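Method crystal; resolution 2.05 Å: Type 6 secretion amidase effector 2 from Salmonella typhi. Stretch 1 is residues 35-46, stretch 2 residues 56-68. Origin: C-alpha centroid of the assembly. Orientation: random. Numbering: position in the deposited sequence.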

# COMPACT_ATOMS: atom_id res chain seq x y z
N GLN A 35 -4.39 -6.00 11.75
CA GLN A 35 -3.53 -6.93 11.04
C GLN A 35 -3.98 -7.05 9.59
O GLN A 35 -5.18 -6.99 9.30
N ALA A 36 -3.00 -7.19 8.69
CA ALA A 36 -3.29 -7.14 7.26
C ALA A 36 -4.20 -8.28 6.82
O ALA A 36 -4.89 -8.16 5.80
N SER A 37 -4.21 -9.38 7.57
CA SER A 37 -5.10 -10.51 7.30
C SER A 37 -6.57 -10.14 7.40
O SER A 37 -7.42 -10.89 6.89
N THR A 38 -6.91 -9.03 8.06
CA THR A 38 -8.30 -8.61 8.21
C THR A 38 -8.75 -7.62 7.15
O THR A 38 -9.94 -7.31 7.09
N TRP A 39 -7.84 -7.13 6.31
CA TRP A 39 -8.17 -6.06 5.38
C TRP A 39 -9.06 -6.58 4.25
O TRP A 39 -8.98 -7.74 3.84
N GLN A 40 -9.93 -5.70 3.76
CA GLN A 40 -10.74 -5.93 2.57
C GLN A 40 -10.28 -5.00 1.45
O GLN A 40 -10.01 -3.81 1.69
N GLN A 41 -10.20 -5.54 0.24
CA GLN A 41 -9.81 -4.76 -0.93
C GLN A 41 -10.81 -3.65 -1.23
O GLN A 41 -11.99 -3.91 -1.49
N GLY A 42 -10.34 -2.40 -1.23
CA GLY A 42 -11.17 -1.26 -1.60
C GLY A 42 -10.98 -0.83 -3.04
O GLY A 42 -10.61 -1.63 -3.92
N ALA A 43 -11.28 0.44 -3.30
CA ALA A 43 -11.20 0.98 -4.66
C ALA A 43 -9.76 0.97 -5.16
O ALA A 43 -8.81 1.10 -4.38
N ALA A 44 -9.60 0.84 -6.48
CA ALA A 44 -8.27 0.91 -7.09
C ALA A 44 -7.65 2.28 -6.85
O ALA A 44 -8.34 3.30 -6.80
N VAL A 45 -6.33 2.30 -6.69
CA VAL A 45 -5.61 3.55 -6.49
C VAL A 45 -5.28 4.22 -7.83
O VAL A 45 -5.58 5.39 -8.04
N PHE A 46 -4.64 3.49 -8.75
CA PHE A 46 -4.22 4.09 -10.01
C PHE A 46 -5.44 4.44 -10.86
O PHE A 46 -6.26 3.58 -11.15
N VAL A 56 -4.44 5.08 3.33
CA VAL A 56 -3.71 3.82 3.47
C VAL A 56 -4.07 2.92 2.29
O VAL A 56 -5.25 2.66 2.04
N ILE A 57 -3.05 2.43 1.58
CA ILE A 57 -3.23 1.57 0.42
C ILE A 57 -2.35 0.33 0.56
O ILE A 57 -1.42 0.29 1.37
N ALA A 58 -2.65 -0.69 -0.25
CA ALA A 58 -1.92 -1.95 -0.15
C ALA A 58 -2.12 -2.76 -1.43
O ALA A 58 -3.06 -2.53 -2.19
N THR A 59 -1.23 -3.72 -1.63
CA THR A 59 -1.42 -4.75 -2.65
C THR A 59 -2.54 -5.70 -2.23
O THR A 59 -2.53 -6.21 -1.12
N PHE A 60 -3.48 -5.95 -3.14
CA PHE A 60 -4.60 -6.85 -2.86
C PHE A 60 -4.77 -7.86 -3.99
O PHE A 60 -4.67 -7.52 -5.17
N VAL A 61 -5.09 -9.09 -3.61
CA VAL A 61 -5.32 -10.19 -4.54
C VAL A 61 -6.59 -10.90 -4.11
O VAL A 61 -6.70 -11.34 -2.96
N ASN A 62 -7.55 -11.03 -5.03
CA ASN A 62 -8.78 -11.79 -4.80
C ASN A 62 -9.47 -11.30 -3.53
O ASN A 62 -9.96 -12.09 -2.71
N GLY A 63 -9.48 -9.98 -3.34
CA GLY A 63 -10.19 -9.35 -2.25
C GLY A 63 -9.42 -9.22 -0.96
O GLY A 63 -9.96 -8.63 -0.01
N ARG A 64 -8.20 -9.77 -0.87
CA ARG A 64 -7.50 -9.85 0.40
C ARG A 64 -6.03 -9.50 0.26
O ARG A 64 -5.45 -9.58 -0.83
N TYR A 65 -5.42 -9.11 1.38
CA TYR A 65 -3.98 -8.88 1.41
C TYR A 65 -3.27 -10.22 1.25
O TYR A 65 -3.58 -11.17 1.99
N PRO A 66 -2.35 -10.35 0.32
CA PRO A 66 -1.67 -11.65 0.13
C PRO A 66 -0.45 -11.84 1.04
O PRO A 66 0.70 -11.63 0.67
N ASN A 67 -0.72 -12.27 2.28
CA ASN A 67 0.35 -12.54 3.23
C ASN A 67 1.31 -13.60 2.71
O ASN A 67 2.50 -13.60 3.05
N HIS A 68 0.80 -14.51 1.89
CA HIS A 68 1.53 -15.64 1.35
C HIS A 68 2.47 -15.27 0.21
O HIS A 68 3.15 -16.15 -0.32

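What holds the aromatic side chains together between the two stretches? Trp39 lies at the centre, its CA-to-CB bond sideways to stretch 2. With chi1 at m (-65°) and chi2 at -10°, its ring reaches across to Ala58 and Tyr65: CZ3 of Trp39 lies 3.7 Å from CB of Ala58, and CE3 of Trp39 lies 3.8 Å from CD1 of Tyr65. Tyr65 points toward stretch 1 and takes the t rotamer, chi2 82°, so that its face receives the edge of the Trp39 ring, with centroids 5.3 Å apart and planes at 77°. CB of Ala36 also sits over a face of the Tyr65 ring, 3.8 Å from its centroid and 26° off the normal, a CH-pi contact.

How does Phe60 meet the strand of stretch 1? Its CA-to-CB bond points toward that strand, and chi1 of -80° (m) with chi2 of -89° lays the ring along the backbone. CA of Gln41 rests over one face, 3.6 Å from the ring centroid and 17° off its normal, a CH-pi contact. CB of Trp39 meets the ring at its edge, 3.8 Å from CZ of Phe60. Farther along, Val45 (t) points toward stretch 2 and brings its CG2 to 3.5 Å from CG2 of Ile57 (p), a separate apolar contact.

Why does Gln41 extend its side chain fully? With chi1 and chi2 both t, it reaches the type I' turn from Val61 to Arg64, where its OE1 accepts a hydrogen bond from N of Gly63 at 3.0 Å. In return, O of Gly63 accepts from N of Gln41 at 3.1 Å and from NE2 of Gln40 at 3.3 Å. Gln40 starts away from stretch 2, but its chi2 of 94° and chi3 of 78° accompany an end that comes nearer. Gly63, at phi 88°, has a backbone that itself calls for glycine.

Which polar groups and waters close the remaining gaps? Arg64 leaves its backbone pointing away, yet three successive m torsions, chi1 to chi3, fold it back so that NH1 donates to O of Ser37 at 2.7 Å. Water 1 accepts from N of Tyr65 at 2.7 Å and donates to O of Ala36 and O of Trp39, each 2.8 Å from the water O, satisfying three backbone groups at once. Water 2 accepts from NE2 of Gln41 at 3.1 Å and donates to O of Phe60 at 2.7 Å, so both ends of the Gln41 amide are engaged.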

# COMPACT_ATOMS: atom_id res chain seq x y z
CB GLN A 35 -3.55 -8.30 11.73
CG GLN A 35 -3.16 -8.21 13.20
CD GLN A 35 -3.04 -9.57 13.87
OE1 GLN A 35 -3.36 -10.60 13.27
NE2 GLN A 35 -2.59 -9.57 15.12
CB ALA A 36 -1.99 -7.17 6.47
CB SER A 37 -4.80 -11.65 8.28
OG SER A 37 -4.84 -11.17 9.61
CB THR A 38 -8.53 -7.99 9.60
OG1 THR A 38 -7.83 -6.73 9.68
CG2 THR A 38 -8.02 -8.92 10.70
CB TRP A 39 -6.90 -5.44 4.79
CG TRP A 39 -6.02 -4.73 5.80
CD1 TRP A 39 -6.35 -4.44 7.10
CD2 TRP A 39 -4.69 -4.24 5.60
NE1 TRP A 39 -5.30 -3.79 7.71
CE2 TRP A 39 -4.27 -3.67 6.82
CE3 TRP A 39 -3.81 -4.25 4.51
CZ2 TRP A 39 -3.00 -3.09 6.97
CZ3 TRP A 39 -2.56 -3.69 4.66
CH2 TRP A 39 -2.16 -3.11 5.89
CB GLN A 40 -12.23 -5.72 2.84
CG GLN A 40 -13.14 -6.09 1.68
CD GLN A 40 -13.67 -7.51 1.77
OE1 GLN A 40 -14.60 -7.79 2.54
NE2 GLN A 40 -13.08 -8.42 0.99
CB GLN A 41 -9.68 -5.70 -2.12
CG GLN A 41 -9.34 -5.02 -3.42
CD GLN A 41 -8.97 -6.00 -4.50
OE1 GLN A 41 -8.97 -7.22 -4.30
NE2 GLN A 41 -8.65 -5.47 -5.67
CB ALA A 43 -11.76 2.40 -4.69
CB ALA A 44 -8.34 0.64 -8.60
CB VAL A 45 -4.33 3.29 -5.67
CG1 VAL A 45 -3.44 4.54 -5.65
CG2 VAL A 45 -4.69 2.81 -4.26
CB PHE A 46 -3.29 3.15 -10.78
CG PHE A 46 -2.69 3.78 -12.00
CD1 PHE A 46 -1.66 4.70 -11.88
CD2 PHE A 46 -3.17 3.48 -13.26
CE1 PHE A 46 -1.10 5.29 -13.00
CE2 PHE A 46 -2.61 4.07 -14.40
CZ PHE A 46 -1.58 4.98 -14.26
CB VAL A 56 -4.05 3.14 4.80
CG1 VAL A 56 -3.43 1.76 4.83
CG2 VAL A 56 -3.58 4.01 5.99
CB ILE A 57 -2.94 2.32 -0.89
CG1 ILE A 57 -1.46 2.74 -0.96
CG2 ILE A 57 -3.84 3.55 -0.98
CD1 ILE A 57 -1.07 3.41 -2.29
CB ALA A 58 -2.38 -2.77 1.05
CB THR A 59 -0.13 -5.55 -2.83
OG1 THR A 59 0.21 -6.16 -1.57
CG2 THR A 59 1.04 -4.66 -3.29
CB PHE A 60 -5.92 -6.10 -2.69
CG PHE A 60 -6.11 -5.49 -1.34
CD1 PHE A 60 -6.71 -6.22 -0.31
CD2 PHE A 60 -5.72 -4.19 -1.10
CE1 PHE A 60 -6.90 -5.66 0.93
CE2 PHE A 60 -5.91 -3.62 0.14
CZ PHE A 60 -6.51 -4.36 1.16
CB VAL A 61 -4.14 -11.17 -4.58
CG1 VAL A 61 -4.57 -12.48 -5.23
CG2 VAL A 61 -2.92 -10.55 -5.27
CB ASN A 62 -8.52 -13.29 -4.72
CG ASN A 62 -7.92 -13.86 -6.01
OD1 ASN A 62 -8.25 -13.41 -7.11
ND2 ASN A 62 -7.05 -14.86 -5.88
CB ARG A 64 -7.62 -11.25 1.03
CG ARG A 64 -8.97 -11.91 0.82
CD ARG A 64 -9.99 -11.31 1.75
NE ARG A 64 -9.53 -11.30 3.13
CZ ARG A 64 -9.43 -12.39 3.88
NH1 ARG A 64 -8.99 -12.30 5.13
NH2 ARG A 64 -9.79 -13.58 3.39
CB TYR A 65 -3.58 -8.21 2.73
CG TYR A 65 -2.14 -7.76 2.80
CD1 TYR A 65 -1.75 -6.56 2.23
CD2 TYR A 65 -1.18 -8.53 3.44
CE1 TYR A 65 -0.44 -6.14 2.30
CE2 TYR A 65 0.14 -8.11 3.51
CZ TYR A 65 0.50 -6.91 2.94
OH TYR A 65 1.81 -6.47 2.98
CB PRO A 66 -1.26 -11.60 -1.35
CG PRO A 66 -1.02 -10.15 -1.62
CD PRO A 66 -1.92 -9.35 -0.69
CB ASN A 67 -0.23 -12.97 4.58
CG ASN A 67 -1.20 -11.96 5.16
OD1 ASN A 67 -2.42 -12.06 4.97
ND2 ASN A 67 -0.66 -10.98 5.88
CB HIS A 68 0.52 -16.67 0.85
CG HIS A 68 -0.58 -16.08 0.01
ND1 HIS A 68 -1.67 -15.43 0.56
CD2 HIS A 68 -0.75 -16.02 -1.33
CE1 HIS A 68 -2.46 -15.01 -0.41
NE2 HIS A 68 -1.93 -15.36 -1.56
O HOH W 1 -6.63 -9.25 3.84
O HOH W 2 -6.58 -7.29 -7.13